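Local coordinates for protein GH61E (Thielavia terrestris, PDB 3EJA) that probably cleaves cellulose and related polysaccharides oxidatively as a copper-dependent lytic polysaccharide monooxygenase of family AA9, bound here to magnesium at its metal site, at residues 76-79 against 80-83; 95-98 against 99-102; 114-117 against 118-121. All coordinates share one frame; numbering follows the deposited sequence. Where two conformers were deposited one is given.

Overall arrangement
Following the chain, the three contacts come in series and none nests within or crosses another. Contact 1 lies where strand 72-78 runs out into a turn at the surface. Contact 2 comes next, on strand 96-100, which pairs with strand 72-78 in the five-stranded sheet; the two contacts meet directly, Met76 N lying 2.9 Å from Phe96 O. Contact 3 closes the loop that leads into strand 118-122, an outer strand of the three-stranded sheet. It touches contact 2 where Val98 packs on Val121, across the interior of the beta sandwich, and lies about 27 Å from contact 1, measured between centres.

Contact 1: 76-79 against 80-83; sequences MARV and PDGE. With SO4 (sulfate ion), chain G.
A type I beta turn, Pro80 to Glu83, takes over as strand 72-78 leaves the five-stranded sheet of the AA9 beta sandwich, and Arg78 near the end of that strand reaches forward to the turn residue Asp81. The arginine chain is extended from CG to NE, with CG anti to the backbone N (chi1 -169°), which carries the guanidinium along the chain direction as far as the carboxylate. There Arg78 NH2 gives a salt bridge of 2.7 Å to Asp81 OD1. The oxygen receives it on its syn lone pair and lies close to the guanidinium plane, although the carboxylate itself is turned 76° from that plane. Arg78 NH1 adds a weak bond to the same oxygen at 3.4 Å. One carboxylate oxygen thus takes both nitrogens, unlike a bidentate pair.

A sulfate ion, probably from the crystallisation liquor, sits beside the pair. Its O2 accepts from Arg78 NH1 at 2.9 Å. The same sulfate oxygen takes a nearly straight bond from the backbone Asp81 N at 2.7 Å. The turn is closed by a weak backbone bond from Glu83 N to Pro80 O. On another side of the chain Val79 CG1 rests against Glu83 CB at 3.5 Å and against the proline ring at CD, while Trp88 packs on Val79, Pro80 and Glu83. Arg78 NH2 also donates to Ser129 O, tying the strand end to the loop before strand 130-140.

The guanidinium therefore serves a carboxylate, a sulfate and a backbone carbonyl. With the sulfate so near Asp81, the arginine charge probably offsets two anions that would otherwise repel, and the backbone N-H of Asp81 helps hold the sulfate at the turn.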
ATOM      1  N   MET A  76      -4.640   5.396  -1.849  1.00 11.33           N
ATOM      2  CA  MET A  76      -4.694   6.128  -3.112  1.00 11.75           C
ATOM      3  C   MET A  76      -4.437   7.619  -2.887  1.00 11.68           C
ATOM      4  O   MET A  76      -4.654   8.130  -1.790  1.00 11.31           O
ATOM      5  CB  MET A  76      -6.054   5.934  -3.788  1.00 11.62           C
ATOM      6  CG  MET A  76      -6.318   4.507  -4.275  1.00 12.12           C
ATOM      7  SD  MET A  76      -7.974   4.319  -4.956  1.00 12.96           S
ATOM      8  CE  MET A  76      -7.721   4.996  -6.614  1.00 13.23           C
ATOM      9  N   ALA A  77      -3.975   8.294  -3.936  1.00 11.96           N
ATOM     10  CA  ALA A  77      -3.792   9.747  -3.937  1.00 12.63           C
ATOM     11  C   ALA A  77      -4.113  10.299  -5.321  1.00 13.19           C
ATOM     12  O   ALA A  77      -3.638   9.769  -6.334  1.00 12.31           O
ATOM     13  CB  ALA A  77      -2.367  10.116  -3.532  1.00 12.50           C
ATOM     14  N   ARG A  78      -4.901  11.375  -5.354  1.00 14.01           N
ATOM     15  CA  ARG A  78      -5.374  11.958  -6.603  1.00 15.25           C
ATOM     16  C   ARG A  78      -4.438  13.028  -7.167  1.00 15.77           C
ATOM     17  O   ARG A  78      -4.104  13.993  -6.484  1.00 15.38           O
ATOM     18  CB  ARG A  78      -6.773  12.557  -6.420  1.00 14.98           C
ATOM     19  CG  ARG A  78      -7.410  12.939  -7.746  1.00 16.47           C
ATOM     20  CD  ARG A  78      -8.833  13.443  -7.571  1.00 18.11           C
ATOM     21  NE  ARG A  78      -9.411  13.748  -8.881  1.00 21.17           N
ATOM     22  CZ  ARG A  78      -9.245  14.896  -9.538  1.00 22.00           C
ATOM     23  NH1 ARG A  78      -8.516  15.883  -9.017  1.00 21.63           N
ATOM     24  NH2 ARG A  78      -9.818  15.059 -10.725  1.00 21.98           N
ATOM     25  N   VAL A  79      -4.012  12.829  -8.415  1.00 16.58           N
ATOM     26  CA  VAL A  79      -3.254  13.827  -9.170  1.00 17.67           C
ATOM     27  C   VAL A  79      -4.191  15.009  -9.466  1.00 19.10           C
ATOM     28  O   VAL A  79      -5.303  14.800  -9.952  1.00 18.68           O
ATOM     29  CB  VAL A  79      -2.746  13.236 -10.513  1.00 17.23           C
ATOM     30  CG1 VAL A  79      -1.889  14.247 -11.282  1.00 16.82           C
ATOM     31  CG2 VAL A  79      -1.974  11.922 -10.293  1.00 16.81           C
ATOM     32  N   PRO A  80      -3.758  16.252  -9.163  1.00 20.89           N
ATOM     33  CA  PRO A  80      -4.596  17.419  -9.490  1.00 22.36           C
ATOM     34  C   PRO A  80      -4.822  17.553 -10.997  1.00 23.87           C
ATOM     35  O   PRO A  80      -3.960  17.164 -11.783  1.00 23.46           O
ATOM     36  CB  PRO A  80      -3.773  18.609  -8.969  1.00 22.34           C
ATOM     37  CG  PRO A  80      -2.830  18.019  -7.958  1.00 21.62           C
ATOM     38  CD  PRO A  80      -2.503  16.652  -8.499  1.00 20.87           C
ATOM     39  N   ASP A  81      -5.971  18.107 -11.378  1.00 26.05           N
ATOM     40  CA  ASP A  81      -6.348  18.278 -12.790  1.00 28.26           C
ATOM     41  C   ASP A  81      -5.242  18.891 -13.653  1.00 29.14           C
ATOM     42  O   ASP A  81      -5.028  18.473 -14.796  1.00 29.69           O
ATOM     43  CB  ASP A  81      -7.625  19.123 -12.902  1.00 28.47           C
ATOM     44  CG  ASP A  81      -8.852  18.404 -12.374  1.00 29.71           C
ATOM     45  OD1 ASP A  81      -8.788  17.178 -12.142  1.00 30.10           O
ATOM     46  OD2 ASP A  81      -9.890  19.074 -12.188  1.00 31.31           O
ATOM     47  N   GLY A  82      -4.537  19.873 -13.092  1.00 29.89           N
ATOM     48  CA  GLY A  82      -3.467  20.567 -13.811  1.00 31.02           C
ATOM     49  C   GLY A  82      -2.097  19.925 -13.660  1.00 31.65           C
ATOM     50  O   GLY A  82      -1.066  20.613 -13.734  1.00 31.65           O
ATOM     51  N   GLU A  83      -2.081  18.606 -13.467  1.00 32.01           N
ATOM     52  CA  GLU A  83      -0.835  17.875 -13.259  1.00 32.03           C
ATOM     53  C   GLU A  83      -0.747  16.616 -14.116  1.00 30.85           C
ATOM     54  O   GLU A  83      -1.763  16.043 -14.509  1.00 30.87           O
ATOM     55  CB  GLU A  83      -0.693  17.500 -11.787  1.00 32.81           C
ATOM     56  CG  GLU A  83       0.653  17.825 -11.196  1.00 36.43           C
ATOM     57  CD  GLU A  83       0.720  19.241 -10.654  1.00 40.74           C
ATOM     58  OE1 GLU A  83      -0.318  19.742 -10.162  1.00 42.21           O
ATOM     59  OE2 GLU A  83       1.813  19.850 -10.718  1.00 42.90           O
TER
HETATM   60  S   SO4 G4849      -7.818  19.576  -8.303  1.00 55.83           S
HETATM   61  O1  SO4 G4849      -7.018  18.960  -7.248  1.00 56.05           O
HETATM   62  O2  SO4 G4849      -7.852  18.709  -9.476  1.00 55.36           O
HETATM   63  O3  SO4 G4849      -9.177  19.772  -7.803  1.00 56.26           O
HETATM   64  O4  SO4 G4849      -7.233  20.864  -8.670  1.00 55.77           O

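Contact 2: 95-98 against 99-102; sequences WFKV and YEDH
Strand 96-100 runs through both segments, with a classic beta bulge at Val98 and Tyr99, where both residues face Phe74 of the neighbouring strand 72-78. Lys97 and Glu100, on the two sides of the bulge, are brought together by it. The lysine chain leaves with CG anti to the backbone N (chi1 -179°), passes Tyr99 O at CG, 3.6 Å away, and bends at chi3. Lys97 NZ then forms a salt bridge of 2.9 Å with Glu100 OE1, which it meets nearly along the C-O axis. The other oxygen, Glu100 OE2, accepts from His102 NE2 at 3.0 Å, the donor lying above the carboxylate plane, 49° out of it.

The lysine ammonium is also bonded to the backbone carbonyls of Pro203 and Pro201, so it joins strand 96-100 to the C-terminal segment, with which Lys97 also shares a backbone bond, to Phe206. A methionine in place of Lys97 would probably leave Glu100 OE1 without its cation and those two carbonyls without their shared donor. Chemically, the carboxylate is a bridge with a different donor on each oxygen, and the nearby ammonium is likely to favour its ionised form.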
ATOM      1  N   TRP A  95      -2.816  11.172   0.846  1.00 10.70           N
ATOM      2  CA  TRP A  95      -3.114   9.734   0.770  1.00 10.56           C
ATOM      3  C   TRP A  95      -4.302   9.335   1.637  1.00 10.80           C
ATOM      4  O   TRP A  95      -4.373   9.720   2.809  1.00 11.02           O
ATOM      5  CB  TRP A  95      -1.882   8.912   1.161  1.00 10.24           C
ATOM      6  CG  TRP A  95      -0.744   9.098   0.208  1.00 10.38           C
ATOM      7  CD1 TRP A  95       0.233  10.048   0.280  1.00 10.03           C
ATOM      8  CD2 TRP A  95      -0.470   8.325  -0.969  1.00 10.22           C
ATOM      9  NE1 TRP A  95       1.104   9.913  -0.771  1.00 10.64           N
ATOM     10  CE2 TRP A  95       0.701   8.860  -1.552  1.00 10.58           C
ATOM     11  CE3 TRP A  95      -1.097   7.228  -1.584  1.00 10.28           C
ATOM     12  CZ2 TRP A  95       1.264   8.341  -2.727  1.00 10.57           C
ATOM     13  CZ3 TRP A  95      -0.537   6.710  -2.753  1.00 10.27           C
ATOM     14  CH2 TRP A  95       0.635   7.269  -3.312  1.00 10.23           C
ATOM     15  N   PHE A  96      -5.229   8.563   1.060  1.00 10.65           N
ATOM     16  CA  PHE A  96      -6.319   7.963   1.836  1.00 10.84           C
ATOM     17  C   PHE A  96      -6.299   6.436   1.711  1.00 10.62           C
ATOM     18  O   PHE A  96      -5.942   5.899   0.661  1.00 10.11           O
ATOM     19  CB  PHE A  96      -7.687   8.564   1.463  1.00 11.39           C
ATOM     20  CG  PHE A  96      -8.045   8.444  -0.004  1.00 11.90           C
ATOM     21  CD1 PHE A  96      -7.572   9.371  -0.929  1.00 12.81           C
ATOM     22  CD2 PHE A  96      -8.883   7.420  -0.450  1.00 12.80           C
ATOM     23  CE1 PHE A  96      -7.902   9.272  -2.285  1.00 13.25           C
ATOM     24  CE2 PHE A  96      -9.232   7.315  -1.802  1.00 13.15           C
ATOM     25  CZ  PHE A  96      -8.739   8.247  -2.723  1.00 12.94           C
ATOM     26  N   LYS A  97      -6.648   5.751   2.800  1.00 10.68           N
ATOM     27  CA  LYS A  97      -6.652   4.282   2.832  1.00 11.07           C
ATOM     28  C   LYS A  97      -7.927   3.732   2.197  1.00 11.34           C
ATOM     29  O   LYS A  97      -9.027   4.163   2.552  1.00 11.63           O
ATOM     30  CB  LYS A  97      -6.541   3.790   4.278  1.00 10.61           C
ATOM     31  CG  LYS A  97      -6.507   2.275   4.421  1.00 10.40           C
ATOM     32  CD  LYS A  97      -6.497   1.844   5.889  1.00 11.51           C
ATOM     33  CE  LYS A  97      -5.096   1.890   6.495  1.00 11.47           C
ATOM     34  NZ  LYS A  97      -5.186   1.839   7.990  1.00 11.26           N
ATOM     35  N   VAL A  98      -7.779   2.775   1.276  1.00 11.87           N
ATOM     36  CA  VAL A  98      -8.932   2.154   0.613  1.00 12.15           C
ATOM     37  C   VAL A  98      -9.153   0.684   0.984  1.00 12.73           C
ATOM     38  O   VAL A  98     -10.219   0.126   0.690  1.00 12.72           O
ATOM     39  CB  VAL A  98      -8.892   2.319  -0.948  1.00 12.45           C
ATOM     40  CG1 VAL A  98      -8.913   3.792  -1.327  1.00 12.02           C
ATOM     41  CG2 VAL A  98      -7.689   1.604  -1.564  1.00 11.86           C
ATOM     42  N   TYR A  99      -8.155   0.066   1.621  1.00 12.70           N
ATOM     43  CA  TYR A  99      -8.221  -1.344   2.001  1.00 13.28           C
ATOM     44  C   TYR A  99      -7.251  -1.638   3.138  1.00 13.23           C
ATOM     45  O   TYR A  99      -6.142  -1.098   3.165  1.00 12.61           O
ATOM     46  CB  TYR A  99      -7.909  -2.255   0.792  1.00 13.05           C
ATOM     47  CG  TYR A  99      -7.870  -3.727   1.136  1.00 13.59           C
ATOM     48  CD1 TYR A  99      -6.704  -4.316   1.643  1.00 11.89           C
ATOM     49  CD2 TYR A  99      -9.007  -4.532   0.973  1.00 13.28           C
ATOM     50  CE1 TYR A  99      -6.662  -5.661   1.974  1.00 13.71           C
ATOM     51  CE2 TYR A  99      -8.978  -5.884   1.313  1.00 14.57           C
ATOM     52  CZ  TYR A  99      -7.804  -6.439   1.812  1.00 14.47           C
ATOM     53  OH  TYR A  99      -7.762  -7.772   2.139  1.00 15.12           O
ATOM     54  N   GLU A 100      -7.677  -2.499   4.064  1.00 12.97           N
ATOM     55  CA  GLU A 100      -6.775  -3.099   5.047  1.00 13.75           C
ATOM     56  C   GLU A 100      -7.325  -4.470   5.418  1.00 13.74           C
ATOM     57  O   GLU A 100      -8.533  -4.694   5.376  1.00 13.90           O
ATOM     58  CB  GLU A 100      -6.650  -2.207   6.298  1.00 13.36           C
ATOM     59  CG  GLU A 100      -7.913  -2.176   7.160  1.00 13.72           C
ATOM     60  CD  GLU A 100      -7.831  -1.223   8.340  1.00 15.28           C
ATOM     61  OE1 GLU A 100      -6.836  -0.483   8.465  1.00 16.83           O
ATOM     62  OE2 GLU A 100      -8.783  -1.208   9.140  1.00 18.40           O
ATOM     63  N   ASP A 101      -6.466  -5.399   5.770  1.00 14.57           N
ATOM     64  CA  ASP A 101      -6.994  -6.651   6.278  1.00 15.74           C
ATOM     65  C   ASP A 101      -6.714  -6.761   7.778  1.00 16.04           C
ATOM     66  O   ASP A 101      -5.981  -5.947   8.348  1.00 16.23           O
ATOM     67  CB  ASP A 101      -6.467  -7.845   5.472  1.00 15.56           C
ATOM     68  CG  ASP A 101      -4.966  -7.915   5.451  1.00 15.92           C
ATOM     69  OD1 ASP A 101      -4.323  -7.195   6.245  1.00 17.79           O
ATOM     70  OD2 ASP A 101      -4.426  -8.698   4.651  1.00 15.23           O
ATOM     71  N   HIS A 102      -7.320  -7.757   8.410  1.00 16.59           N
ATOM     72  CA  HIS A 102      -7.185  -7.961   9.846  1.00 17.05           C
ATOM     73  C   HIS A 102      -6.871  -9.424  10.085  1.00 16.99           C
ATOM     74  O   HIS A 102      -7.361 -10.281   9.346  1.00 17.44           O
ATOM     75  CB  HIS A 102      -8.483  -7.576  10.567  1.00 17.67           C
ATOM     76  CG  HIS A 102      -8.944  -6.184  10.268  1.00 18.93           C
ATOM     77  ND1 HIS A 102     -10.137  -5.914   9.636  1.00 22.69           N
ATOM     78  CD2 HIS A 102      -8.360  -4.985  10.497  1.00 20.17           C
ATOM     79  CE1 HIS A 102     -10.275  -4.608   9.496  1.00 20.74           C
ATOM     80  NE2 HIS A 102      -9.210  -4.021  10.010  1.00 21.20           N
TER

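Contact 3: 114-117 against 118-121; sequences TGKS and SFAV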
ATOM      1  N   THR A 114      -1.436 -14.547   3.679  1.00 14.53           N
ATOM      2  CA  THR A 114      -0.350 -15.537   3.622  1.00 14.95           C
ATOM      3  C   THR A 114      -0.537 -16.544   2.476  1.00 14.95           C
ATOM      4  O   THR A 114      -1.594 -17.175   2.356  1.00 14.68           O
ATOM      5  CB  THR A 114      -0.181 -16.288   4.981  1.00 15.13           C
ATOM      6  OG1 THR A 114      -0.157 -15.338   6.055  1.00 15.79           O
ATOM      7  CG2 THR A 114       1.103 -17.109   5.005  1.00 15.56           C
ATOM      8  N   GLY A 115       0.486 -16.663   1.634  1.00 14.97           N
ATOM      9  CA  GLY A 115       0.470 -17.598   0.514  1.00 15.38           C
ATOM     10  C   GLY A 115      -0.202 -17.086  -0.753  1.00 15.86           C
ATOM     11  O   GLY A 115      -0.244 -17.792  -1.771  1.00 15.86           O
ATOM     12  N   LYS A 116      -0.741 -15.867  -0.705  1.00 15.51           N
ATOM     13  CA  LYS A 116      -1.424 -15.286  -1.859  1.00 15.65           C
ATOM     14  C   LYS A 116      -0.504 -14.401  -2.710  1.00 15.82           C
ATOM     15  O   LYS A 116       0.377 -13.718  -2.194  1.00 15.47           O
ATOM     16  CB  LYS A 116      -2.648 -14.457  -1.435  1.00 15.40           C
ATOM     17  CG  LYS A 116      -3.937 -15.240  -1.157  1.00 15.30           C
ATOM     18  CD  LYS A 116      -4.972 -14.365  -0.409  1.00 15.43           C
ATOM     19  CE  LYS A 116      -5.441 -13.142  -1.213  1.00 16.45           C
ATOM     20  NZ  LYS A 116      -6.131 -13.469  -2.499  1.00 16.52           N
ATOM     21  N   SER A 117      -0.737 -14.418  -4.019  1.00 16.11           N
ATOM     22  CA  SER A 117      -0.032 -13.525  -4.946  1.00 16.34           C
ATOM     23  C   SER A 117      -0.963 -12.451  -5.499  1.00 16.54           C
ATOM     24  O   SER A 117      -0.521 -11.355  -5.846  1.00 16.57           O
ATOM     25  CB  SER A 117       0.567 -14.320  -6.111  0.50 16.18           C
ATOM     26  OG  SER A 117       1.374 -15.389  -5.654  0.50 15.60           O
ATOM     27  N   SER A 118      -2.250 -12.782  -5.577  1.00 16.45           N
ATOM     28  CA  SER A 118      -3.265 -11.923  -6.179  1.00 16.71           C
ATOM     29  C   SER A 118      -4.142 -11.237  -5.123  1.00 16.22           C
ATOM     30  O   SER A 118      -4.752 -11.909  -4.293  1.00 15.76           O
ATOM     31  CB  SER A 118      -4.142 -12.767  -7.112  1.00 16.68           C
ATOM     32  OG  SER A 118      -5.188 -11.997  -7.658  1.00 19.34           O
ATOM     33  N   PHE A 119      -4.214  -9.906  -5.188  1.00 15.45           N
ATOM     34  CA  PHE A 119      -4.973  -9.114  -4.216  1.00 15.12           C
ATOM     35  C   PHE A 119      -6.007  -8.200  -4.858  1.00 15.36           C
ATOM     36  O   PHE A 119      -5.684  -7.396  -5.734  1.00 14.93           O
ATOM     37  CB  PHE A 119      -4.014  -8.328  -3.306  1.00 14.84           C
ATOM     38  CG  PHE A 119      -3.201  -9.211  -2.412  1.00 14.04           C
ATOM     39  CD1 PHE A 119      -2.038  -9.824  -2.884  1.00 13.38           C
ATOM     40  CD2 PHE A 119      -3.622  -9.478  -1.113  1.00 13.35           C
ATOM     41  CE1 PHE A 119      -1.297 -10.670  -2.061  1.00 13.86           C
ATOM     42  CE2 PHE A 119      -2.881 -10.319  -0.281  1.00 13.29           C
ATOM     43  CZ  PHE A 119      -1.720 -10.910  -0.756  1.00 13.55           C
ATOM     44  N   ALA A 120      -7.252  -8.343  -4.405  1.00 15.54           N
ATOM     45  CA  ALA A 120      -8.382  -7.549  -4.893  1.00 16.19           C
ATOM     46  C   ALA A 120      -8.476  -6.185  -4.201  1.00 16.38           C
ATOM     47  O   ALA A 120      -8.700  -6.104  -2.987  1.00 16.70           O
ATOM     48  CB  ALA A 120      -9.689  -8.340  -4.722  1.00 16.12           C
ATOM     49  N   VAL A 121      -8.288  -5.118  -4.980  1.00 16.74           N
ATOM     50  CA  VAL A 121      -8.339  -3.750  -4.446  1.00 17.33           C
ATOM     51  C   VAL A 121      -9.598  -3.052  -4.929  1.00 18.14           C
ATOM     52  O   VAL A 121      -9.721  -2.753  -6.124  1.00 17.63           O
ATOM     53  CB  VAL A 121      -7.114  -2.885  -4.842  1.00 17.28           C
ATOM     54  CG1 VAL A 121      -7.117  -1.569  -4.060  1.00 16.55           C
ATOM     55  CG2 VAL A 121      -5.814  -3.641  -4.612  1.00 17.02           C
TER
HETATM   56  O   HOH W   1      -7.870 -11.032  -3.162  1.00 20.14           O
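Lys116 NZ donates to Ser118 O at 2.7 Å, in a bond that runs almost straight out from the carbonyl (C=O...N angle 178°), and a water takes a second bond from the same ammonium. That water, 3.1 Å from Lys116 NZ, also accepts from Ala120 N at 3.0 Å, so the lysine is held directly to one backbone atom of the strand, Ser118 O, and through the water to another, Ala120 N. The contact marks the entry to strand 118-122, an outer strand of the three-stranded antiparallel sheet in the fibronectin type III-like beta sandwich. Backbone bonds between Ser117 and Ala62 and between Phe119 and Tyr60 tie this entry to strand 57-63.

To reach the carbonyl, the lysine chain folds back on itself. Its bends at chi3 (63°) and chi4 bring CE over one face of the Phe119 ring, a CH-pi contact of 4.3 Å from CE to the ring centroid. The charged nitrogen lies farther above the ring, so any cation-pi attraction is weak at most. Lower down the same chain, Lys116 CB meets the far end of the ring at CZ, 3.7 Å away.

Phe119 itself is buried, packing on Val72 and Phe74 of strand 72-78 and meeting Trp4 edge-to-face. Its side chain is about 10 Å from that of Tyr153, a ligand of the bound magnesium, so the contact belongs to the framework near the metal site and not to the site itself. Lys116 thus lays its methylenes on an aromatic ring that faces the core while its ammonium turns to the strand backbone. At the next position, Ser117 O approaches the ring edge near its plane, 3.7 Å from Phe119 CD1.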